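Local coordinates for protein TBC1 domain family member 22A (Homo sapiens, PDB 2QFZ) that may act as a GTPase-activating protein for Rab-family GTPases, through the TBC domain contained in this construct, at residues 54-62 against 156-164; 84-92 against 132-140. All coordinates share one frame; numbering follows the deposited sequence.

Contact 1 of 2, residues 54-62 against 156-164; sequences PVRPMTWKL and PFFVVFICE
Helices 56-62 and 156-162 run obliquely antiparallel, their axes at 134° and 9.3 Å apart at the closest point, and Pro57 and Phe161 bring their CA atoms to within 5.5 Å. At this close point the Pro57 ring faces the partner helix, its CG 3.6 Å from Val160 O. The valine reaches back with both branches: its chi1 of 164° turns CG1 to the aliphatic part of Arg56 and CG2 to one face of the Trp60 indole, 4.0 Å from the centroid of the six-membered ring. Nearer the stem of the indole, Trp60 CE3 meets Phe157 CD1 at 3.7 Å, the six-membered ring and the Phe157 ring set obliquely at 76°. Lys61 lays its extended chain across Phe161 and holds NZ above that ring, 4.8 Å from the centroid and close to the normal, a cation-pi contact. Beside Glu164 a water accepts from Met58 N and donates to Glu164 OE2 and Pro54 O. Apart from the Lys61 cation-pi contact, the direct packing is largely apolar, and the polar ends are satisfied beyond it: Arg56 NE and Trp60 NE1 both reach Asp268, and Lys61 NZ pairs with Asp190. The Arg-x-x-x-Trp spacing is a signature of TBC domains; here the shared aspartate pins both residues to helix 260-270, probably fixing the indole's rotation, with Arg56 CG and Val160 packed on the same face.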
loop_
_atom_site.group_PDB
_atom_site.type_symbol
_atom_site.label_atom_id
_atom_site.label_comp_id
_atom_site.label_asym_id
_atom_site.label_seq_id
_atom_site.Cartn_x
_atom_site.Cartn_y
_atom_site.Cartn_z
ATOM N N PRO A 54 -6.814 14.473 -9.576
ATOM C CA PRO A 54 -8.165 15.008 -9.286
ATOM C C PRO A 54 -9.277 13.974 -9.010
ATOM O O PRO A 54 -10.191 14.220 -8.211
ATOM C CB PRO A 54 -8.496 15.822 -10.564
ATOM C CG PRO A 54 -7.148 16.264 -11.044
ATOM C CD PRO A 54 -6.270 15.063 -10.815
ATOM N N VAL A 55 -9.207 12.825 -9.652
ATOM C CA VAL A 55 -10.206 11.788 -9.441
ATOM C C VAL A 55 -9.693 10.586 -8.632
ATOM O O VAL A 55 -10.417 9.591 -8.462
ATOM C CB VAL A 55 -10.805 11.349 -10.804
ATOM C CG1 VAL A 55 -11.598 12.492 -11.394
ATOM C CG2 VAL A 55 -9.712 10.878 -11.783
ATOM N N ARG A 56 -8.462 10.670 -8.092
ATOM C CA ARG A 56 -7.892 9.516 -7.408
ATOM C C ARG A 56 -8.638 9.167 -6.115
ATOM O O ARG A 56 -8.990 8.029 -5.933
ATOM C CB ARG A 56 -6.355 9.624 -7.198
ATOM C CG ARG A 56 -5.742 8.423 -6.574
ATOM C CD ARG A 56 -4.236 8.614 -6.307
ATOM N NE ARG A 56 -3.396 8.237 -7.442
ATOM C CZ ARG A 56 -2.423 8.975 -7.972
ATOM N NH1 ARG A 56 -2.163 10.186 -7.528
ATOM N NH2 ARG A 56 -1.721 8.492 -8.989
ATOM N N PRO A 57 -8.924 10.151 -5.239
ATOM C CA PRO A 57 -9.673 9.808 -4.044
ATOM C C PRO A 57 -10.988 9.050 -4.288
ATOM O O PRO A 57 -11.212 8.019 -3.655
ATOM C CB PRO A 57 -9.930 11.187 -3.387
ATOM C CG PRO A 57 -8.724 12.004 -3.883
ATOM C CD PRO A 57 -8.629 11.592 -5.297
ATOM N N MET A 58 -11.870 9.548 -5.149
ATOM C CA MET A 58 -13.141 8.809 -5.388
ATOM C C MET A 58 -12.916 7.477 -6.145
ATOM O O MET A 58 -13.643 6.501 -5.926
ATOM C CB MET A 58 -14.118 9.695 -6.160
ATOM C CG MET A 58 -15.501 9.078 -6.469
ATOM S SD MET A 58 -16.434 8.375 -5.069
ATOM C CE MET A 58 -16.665 9.842 -4.031
ATOM N N THR A 59 -11.973 7.455 -7.101
ATOM C CA THR A 59 -11.640 6.200 -7.792
ATOM C C THR A 59 -11.186 5.105 -6.798
ATOM O O THR A 59 -11.738 4.010 -6.800
ATOM C CB THR A 59 -10.625 6.413 -8.926
ATOM O OG1 THR A 59 -11.122 7.384 -9.846
ATOM C CG2 THR A 59 -10.358 5.109 -9.708
ATOM N N TRP A 60 -10.217 5.405 -5.933
ATOM C CA TRP A 60 -9.815 4.451 -4.886
ATOM C C TRP A 60 -10.973 3.973 -4.011
ATOM O O TRP A 60 -11.102 2.763 -3.685
ATOM C CB TRP A 60 -8.719 5.060 -3.999
ATOM C CG TRP A 60 -7.349 5.035 -4.572
ATOM C CD1 TRP A 60 -7.010 4.967 -5.874
ATOM C CD2 TRP A 60 -6.109 5.114 -3.839
ATOM N NE1 TRP A 60 -5.645 4.942 -6.018
ATOM C CE2 TRP A 60 -5.064 5.036 -4.786
ATOM C CE3 TRP A 60 -5.787 5.138 -2.482
ATOM C CZ2 TRP A 60 -3.717 5.029 -4.418
ATOM C CZ3 TRP A 60 -4.440 5.143 -2.111
ATOM C CH2 TRP A 60 -3.425 5.100 -3.079
ATOM N N LYS A 61 -11.818 4.906 -3.612
ATOM C CA LYS A 61 -13.022 4.543 -2.866
ATOM C C LYS A 61 -13.956 3.605 -3.602
ATOM O O LYS A 61 -14.516 2.692 -2.987
ATOM C CB LYS A 61 -13.772 5.772 -2.385
ATOM C CG LYS A 61 -13.016 6.512 -1.311
ATOM C CD LYS A 61 -13.750 7.796 -0.869
ATOM C CE LYS A 61 -12.747 8.793 -0.347
ATOM N NZ LYS A 61 -13.444 9.916 0.325
ATOM N N LEU A 62 -14.137 3.798 -4.901
ATOM C CA LEU A 62 -14.989 2.891 -5.663
ATOM C C LEU A 62 -14.354 1.518 -5.930
ATOM O O LEU A 62 -15.038 0.480 -5.804
ATOM C CB LEU A 62 -15.453 3.503 -6.978
ATOM C CG LEU A 62 -16.431 4.649 -6.809
ATOM C CD1 LEU A 62 -16.523 5.457 -8.118
ATOM C CD2 LEU A 62 -17.833 4.125 -6.321
ATOM N N PRO A 156 -0.603 5.948 2.429
ATOM C CA PRO A 156 -1.119 6.300 1.125
ATOM C C PRO A 156 -2.613 6.697 1.095
ATOM O O PRO A 156 -2.982 7.643 0.414
ATOM C CB PRO A 156 -0.853 5.037 0.313
ATOM C CG PRO A 156 0.248 4.367 1.082
ATOM C CD PRO A 156 -0.114 4.567 2.447
ATOM N N PHE A 157 -3.461 5.996 1.825
ATOM C CA PHE A 157 -4.869 6.397 1.898
ATOM C C PHE A 157 -5.004 7.846 2.472
ATOM O O PHE A 157 -5.703 8.685 1.940
ATOM C CB PHE A 157 -5.637 5.374 2.724
ATOM C CG PHE A 157 -5.697 4.022 2.099
ATOM C CD1 PHE A 157 -6.430 3.824 0.946
ATOM C CD2 PHE A 157 -5.026 2.955 2.641
ATOM C CE1 PHE A 157 -6.520 2.568 0.347
ATOM C CE2 PHE A 157 -5.105 1.686 2.036
ATOM C CZ PHE A 157 -5.862 1.502 0.903
ATOM N N PHE A 158 -4.264 8.140 3.516
ATOM C CA PHE A 158 -4.446 9.384 4.226
ATOM C C PHE A 158 -3.969 10.534 3.343
ATOM O O PHE A 158 -4.647 11.544 3.223
ATOM C CB PHE A 158 -3.707 9.367 5.583
ATOM C CG PHE A 158 -3.739 10.693 6.302
ATOM C CD1 PHE A 158 -4.828 11.028 7.134
ATOM C CD2 PHE A 158 -2.716 11.626 6.108
ATOM C CE1 PHE A 158 -4.861 12.292 7.796
ATOM C CE2 PHE A 158 -2.746 12.882 6.728
ATOM C CZ PHE A 158 -3.808 13.210 7.589
ATOM N N VAL A 159 -2.804 10.366 2.709
ATOM C CA VAL A 159 -2.239 11.407 1.865
ATOM C C VAL A 159 -3.116 11.633 0.634
ATOM O O VAL A 159 -3.434 12.758 0.311
ATOM C CB VAL A 159 -0.758 11.103 1.497
ATOM C CG1 VAL A 159 -0.320 11.936 0.309
ATOM C CG2 VAL A 159 0.135 11.325 2.725
ATOM N N VAL A 160 -3.552 10.564 -0.013
ATOM C CA VAL A 160 -4.443 10.684 -1.160
ATOM C C VAL A 160 -5.724 11.439 -0.758
ATOM O O VAL A 160 -6.092 12.433 -1.422
ATOM C CB VAL A 160 -4.718 9.283 -1.824
ATOM C CG1 VAL A 160 -5.928 9.274 -2.757
ATOM C CG2 VAL A 160 -3.474 8.817 -2.577
ATOM N N PHE A 161 -6.363 11.007 0.338
ATOM C CA PHE A 161 -7.625 11.593 0.762
ATOM C C PHE A 161 -7.482 13.022 1.318
ATOM O O PHE A 161 -8.300 13.860 1.006
ATOM C CB PHE A 161 -8.388 10.700 1.759
ATOM C CG PHE A 161 -8.697 9.322 1.251
ATOM C CD1 PHE A 161 -8.808 9.042 -0.107
ATOM C CD2 PHE A 161 -8.938 8.292 2.154
ATOM C CE1 PHE A 161 -9.106 7.740 -0.556
ATOM C CE2 PHE A 161 -9.237 6.992 1.703
ATOM C CZ PHE A 161 -9.336 6.730 0.330
ATOM N N ILE A 162 -6.426 13.329 2.071
ATOM C CA ILE A 162 -6.255 14.690 2.566
ATOM C C ILE A 162 -5.946 15.660 1.426
ATOM O O ILE A 162 -6.303 16.829 1.504
ATOM C CB ILE A 162 -5.221 14.783 3.711
ATOM C CG1 ILE A 162 -5.461 16.077 4.514
ATOM C CG2 ILE A 162 -3.773 14.719 3.190
ATOM C CD1 ILE A 162 -5.052 16.001 5.938
ATOM N N CYS A 163 -5.339 15.160 0.340
ATOM C CA CYS A 163 -4.991 15.986 -0.808
ATOM C C CYS A 163 -6.197 16.500 -1.614
ATOM O O CYS A 163 -6.029 17.378 -2.436
ATOM C CB CYS A 163 -4.002 15.265 -1.748
ATOM S SG CYS A 163 -2.251 15.344 -1.187
ATOM N N GLU A 164 -7.397 15.967 -1.379
ATOM C CA GLU A 164 -8.626 16.489 -1.999
ATOM C C GLU A 164 -9.060 17.869 -1.340
ATOM O O GLU A 164 -9.973 18.558 -1.844
ATOM C CB GLU A 164 -9.750 15.414 -1.879
ATOM C CG GLU A 164 -10.979 15.598 -2.859
ATOM C CD GLU A 164 -11.984 14.448 -2.800
ATOM O OE1 GLU A 164 -12.025 13.728 -1.774
ATOM O OE2 GLU A 164 -12.733 14.228 -3.792
HETATM O O HOH W 1 -11.871 12.423 -6.163
#

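Contact 2 of 2, residues 84-92 against 132-140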
loop_
_atom_site.group_PDB
_atom_site.type_symbol
_atom_site.label_atom_id
_atom_site.label_comp_id
_atom_site.label_asym_id
_atom_site.label_seq_id
_atom_site.Cartn_x
_atom_site.Cartn_y
_atom_site.Cartn_z
ATOM N N GLU A 84 -20.324 5.016 11.705
ATOM C CA GLU A 84 -19.985 3.732 12.356
ATOM C C GLU A 84 -18.577 3.788 12.974
ATOM O O GLU A 84 -18.346 3.274 14.070
ATOM C CB GLU A 84 -20.122 2.580 11.352
ATOM C CG GLU A 84 -19.722 1.229 11.876
ATOM N N TYR A 85 -17.639 4.446 12.271
ATOM C CA TYR A 85 -16.291 4.582 12.748
ATOM C C TYR A 85 -16.257 5.511 13.954
ATOM O O TYR A 85 -15.576 5.245 14.920
ATOM C CB TYR A 85 -15.368 5.124 11.639
ATOM C CG TYR A 85 -13.945 5.374 12.134
ATOM C CD1 TYR A 85 -13.088 4.319 12.388
ATOM C CD2 TYR A 85 -13.474 6.661 12.369
ATOM C CE1 TYR A 85 -11.798 4.535 12.875
ATOM C CE2 TYR A 85 -12.162 6.885 12.825
ATOM C CZ TYR A 85 -11.334 5.807 13.082
ATOM O OH TYR A 85 -10.019 5.999 13.547
ATOM N N PHE A 86 -16.959 6.629 13.875
ATOM C CA PHE A 86 -17.033 7.556 15.013
ATOM C C PHE A 86 -17.607 6.903 16.266
ATOM O O PHE A 86 -17.189 7.233 17.383
ATOM C CB PHE A 86 -17.884 8.746 14.651
ATOM C CG PHE A 86 -17.412 9.491 13.444
ATOM C CD1 PHE A 86 -16.067 9.496 13.067
ATOM C CD2 PHE A 86 -18.318 10.249 12.707
ATOM C CE1 PHE A 86 -15.638 10.239 11.938
ATOM C CE2 PHE A 86 -17.888 11.003 11.605
ATOM C CZ PHE A 86 -16.532 10.972 11.223
ATOM N N ALA A 87 -18.564 5.991 16.078
ATOM C CA ALA A 87 -19.007 5.115 17.169
ATOM C C ALA A 87 -17.890 4.233 17.730
ATOM O O ALA A 87 -17.887 3.950 18.915
ATOM C CB ALA A 87 -20.214 4.233 16.720
ATOM N N PHE A 88 -16.951 3.769 16.891
ATOM C CA PHE A 88 -15.816 3.017 17.425
ATOM C C PHE A 88 -14.985 3.918 18.320
ATOM O O PHE A 88 -14.580 3.496 19.367
ATOM C CB PHE A 88 -14.885 2.407 16.348
ATOM C CG PHE A 88 -15.533 1.440 15.428
ATOM C CD1 PHE A 88 -16.742 0.825 15.741
ATOM C CD2 PHE A 88 -14.896 1.117 14.224
ATOM C CE1 PHE A 88 -17.318 -0.072 14.845
ATOM C CE2 PHE A 88 -15.431 0.232 13.340
ATOM C CZ PHE A 88 -16.650 -0.383 13.634
ATOM N N ILE A 89 -14.713 5.144 17.884
ATOM C CA ILE A 89 -13.873 6.067 18.648
ATOM C C ILE A 89 -14.451 6.325 20.047
ATOM O O ILE A 89 -13.736 6.281 21.066
ATOM C CB ILE A 89 -13.700 7.441 17.937
ATOM C CG1 ILE A 89 -12.993 7.309 16.585
ATOM C CG2 ILE A 89 -12.909 8.397 18.824
ATOM C CD1 ILE A 89 -12.772 8.640 15.927
ATOM N N GLU A 90 -15.750 6.598 20.080
ATOM C CA GLU A 90 -16.462 6.816 21.319
ATOM C C GLU A 90 -16.369 5.589 22.227
ATOM O O GLU A 90 -16.085 5.728 23.406
ATOM C CB GLU A 90 -17.938 7.170 21.032
ATOM C CG GLU A 90 -18.545 8.170 22.008
ATOM C CD GLU A 90 -17.691 9.433 22.142
ATOM O OE1 GLU A 90 -17.280 9.997 21.086
ATOM O OE2 GLU A 90 -17.415 9.847 23.303
ATOM N N HIS A 91 -16.586 4.396 21.666
ATOM C CA HIS A 91 -16.686 3.152 22.456
ATOM C C HIS A 91 -15.339 2.696 23.010
ATOM O O HIS A 91 -15.263 2.152 24.106
ATOM C CB HIS A 91 -17.288 2.032 21.605
ATOM C CG HIS A 91 -17.697 0.818 22.388
ATOM N ND1 HIS A 91 -16.787 -0.078 22.917
ATOM C CD2 HIS A 91 -18.923 0.329 22.693
ATOM C CE1 HIS A 91 -17.435 -1.052 23.530
ATOM N NE2 HIS A 91 -18.732 -0.830 23.409
ATOM N N TYR A 92 -14.291 2.890 22.224
ATOM C CA TYR A 92 -12.941 2.617 22.643
ATOM C C TYR A 92 -12.275 3.942 23.012
ATOM O O TYR A 92 -11.372 3.972 23.844
ATOM C CB TYR A 92 -12.156 1.954 21.522
ATOM C CG TYR A 92 -12.829 0.750 20.885
ATOM C CD1 TYR A 92 -13.281 0.800 19.563
ATOM C CD2 TYR A 92 -12.986 -0.447 21.597
ATOM C CE1 TYR A 92 -13.892 -0.284 18.969
ATOM C CE2 TYR A 92 -13.588 -1.564 21.012
ATOM C CZ TYR A 92 -14.050 -1.473 19.698
ATOM O OH TYR A 92 -14.642 -2.571 19.108
ATOM N N ARG A 132 -4.722 6.450 16.433
ATOM C CA ARG A 132 -6.101 6.089 16.681
ATOM C C ARG A 132 -6.629 5.096 15.668
ATOM O O ARG A 132 -7.296 4.115 16.038
ATOM C CB ARG A 132 -6.970 7.345 16.710
ATOM C CG ARG A 132 -8.323 7.090 17.299
ATOM C CD ARG A 132 -8.971 8.361 17.727
ATOM N NE ARG A 132 -8.791 9.411 16.731
ATOM C CZ ARG A 132 -9.055 10.693 16.916
ATOM N NH1 ARG A 132 -9.559 11.134 18.085
ATOM N NH2 ARG A 132 -8.852 11.544 15.907
ATOM N N ILE A 133 -6.372 5.333 14.379
ATOM C CA ILE A 133 -6.760 4.345 13.316
ATOM C C ILE A 133 -6.145 2.967 13.599
ATOM O O ILE A 133 -6.828 1.931 13.544
ATOM C CB ILE A 133 -6.307 4.803 11.892
ATOM C CG1 ILE A 133 -7.163 5.965 11.384
ATOM C CG2 ILE A 133 -6.383 3.630 10.858
ATOM C CD1 ILE A 133 -6.572 6.667 10.126
ATOM N N LEU A 134 -4.843 2.968 13.912
ATOM C CA LEU A 134 -4.085 1.732 14.122
ATOM C C LEU A 134 -4.517 1.021 15.425
ATOM O O LEU A 134 -4.748 -0.187 15.444
ATOM C CB LEU A 134 -2.553 2.030 14.078
ATOM C CG LEU A 134 -2.005 2.323 12.676
ATOM C CD1 LEU A 134 -0.627 2.932 12.725
ATOM C CD2 LEU A 134 -2.033 1.038 11.857
ATOM N N PHE A 135 -4.733 1.782 16.483
ATOM C CA PHE A 135 -5.271 1.221 17.743
ATOM C C PHE A 135 -6.684 0.593 17.574
ATOM O O PHE A 135 -6.954 -0.532 18.065
ATOM C CB PHE A 135 -5.261 2.305 18.846
ATOM C CG PHE A 135 -5.702 1.812 20.199
ATOM C CD1 PHE A 135 -4.796 1.258 21.075
ATOM C CD2 PHE A 135 -7.020 1.916 20.597
ATOM C CE1 PHE A 135 -5.204 0.777 22.328
ATOM C CE2 PHE A 135 -7.434 1.433 21.853
ATOM C CZ PHE A 135 -6.516 0.873 22.711
ATOM N N ILE A 136 -7.580 1.286 16.873
ATOM C CA ILE A 136 -8.936 0.736 16.624
ATOM C C ILE A 136 -8.893 -0.523 15.739
ATOM O O ILE A 136 -9.542 -1.539 16.038
ATOM C CB ILE A 136 -9.888 1.818 16.037
ATOM C CG1 ILE A 136 -10.301 2.811 17.142
ATOM C CG2 ILE A 136 -11.152 1.216 15.410
ATOM C CD1 ILE A 136 -11.056 4.035 16.603
ATOM N N TRP A 137 -8.118 -0.477 14.653
ATOM C CA TRP A 137 -7.936 -1.672 13.808
ATOM C C TRP A 137 -7.466 -2.907 14.633
ATOM O O TRP A 137 -7.994 -4.013 14.482
ATOM C CB TRP A 137 -6.972 -1.390 12.641
ATOM C CG TRP A 137 -7.027 -2.492 11.692
ATOM C CD1 TRP A 137 -7.845 -2.596 10.616
ATOM C CD2 TRP A 137 -6.265 -3.693 11.744
ATOM N NE1 TRP A 137 -7.629 -3.805 9.973
ATOM C CE2 TRP A 137 -6.665 -4.493 10.650
ATOM C CE3 TRP A 137 -5.241 -4.167 12.594
ATOM C CZ2 TRP A 137 -6.110 -5.744 10.395
ATOM C CZ3 TRP A 137 -4.715 -5.440 12.345
ATOM C CH2 TRP A 137 -5.144 -6.193 11.255
ATOM N N ALA A 138 -6.492 -2.678 15.514
ATOM C CA ALA A 138 -5.848 -3.725 16.324
ATOM C C ALA A 138 -6.818 -4.356 17.323
ATOM O O ALA A 138 -6.892 -5.561 17.414
ATOM C CB ALA A 138 -4.655 -3.159 17.046
ATOM N N ILE A 139 -7.589 -3.550 18.041
ATOM C CA ILE A 139 -8.555 -4.134 18.978
ATOM C C ILE A 139 -9.710 -4.856 18.241
ATOM O O ILE A 139 -10.241 -5.813 18.750
ATOM C CB ILE A 139 -9.035 -3.123 20.069
ATOM C CG1 ILE A 139 -9.935 -2.055 19.490
ATOM C CG2 ILE A 139 -7.807 -2.469 20.783
ATOM C CD1 ILE A 139 -10.080 -0.824 20.400
ATOM N N ARG A 140 -10.061 -4.411 17.033
ATOM C CA ARG A 140 -11.080 -5.078 16.235
ATOM C C ARG A 140 -10.583 -6.278 15.433
ATOM O O ARG A 140 -11.378 -6.986 14.798
ATOM C CB ARG A 140 -11.803 -4.056 15.331
ATOM C CG ARG A 140 -12.543 -3.020 16.179
ATOM C CD ARG A 140 -13.452 -2.131 15.401
ATOM N NE ARG A 140 -14.563 -2.884 14.859
ATOM C CZ ARG A 140 -15.676 -3.185 15.531
ATOM N NH1 ARG A 140 -15.849 -2.801 16.786
ATOM N NH2 ARG A 140 -16.625 -3.874 14.936
#
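The guanidinium of Arg140 lies flat on the Phe88 ring, centres 3.9 Å apart and planes only 10° from parallel, a stacked cation-pi contact. A bend at chi3 lets the arginine turn back over the ring, with its CD also above that face. Arg140 NH1 approaches Tyr92 OH at the edge of the tyrosine ring, 2.6 Å away, but with an N-H...O angle of 123° this hydrogen bond is weak. Next to this pair, Ile136 CG2 meets Phe88 CD2 at 3.9 Å, and Ile136 CD1 touches Ile89 CG1 and Tyr85 CE1, each at 3.8 Å. Tyr85 extends farther, its OH passing 3.6 Å from Ile133 CG1, while Ile89 CD1 sits over a face of the Arg132 guanidinium.

In the next shell, Glu188 of helix 181-200 hydrogen-bonds to Tyr85 OH and forms a salt bridge with Arg132, tying both helices to a third; Tyr192 packs against Tyr85 and Ile136. The helix axes cross almost perpendicularly, at 86° and 10.8 Å, and Ile136 sits near the crossing, opposite Phe88, whose CA is the nearest to its own across the contact (7.3 Å). Such steep helix crossing joins helices 74-91 and 124-140 within the all-helical fold of the TBC domain.

In the fold
Contacts 1 and 2 lie within the same TBC domain, their centres 21 Å apart and their nearest atoms about 6 Å apart. Helices 56-63 and 74-91 are consecutive, as are 124-140 and 150-162, so contact 2 falls between the two segments of contact 1 along the chain. Helix 181-200 joins them, supplying Asp190 to Lys61 in contact 1 and Glu188 to Tyr85 and Arg132 in contact 2. An Ile-x-x-Asp-x-x-Arg sequence around the end of helix 102-111 is consistent with the arginine finger of catalytic TBC domains, and Tyr-Val-Gln in the loop between helices 124-140 and 150-162 with the glutamine finger; contact 2 packs on the helix before that loop, contact 1 on the helix after it.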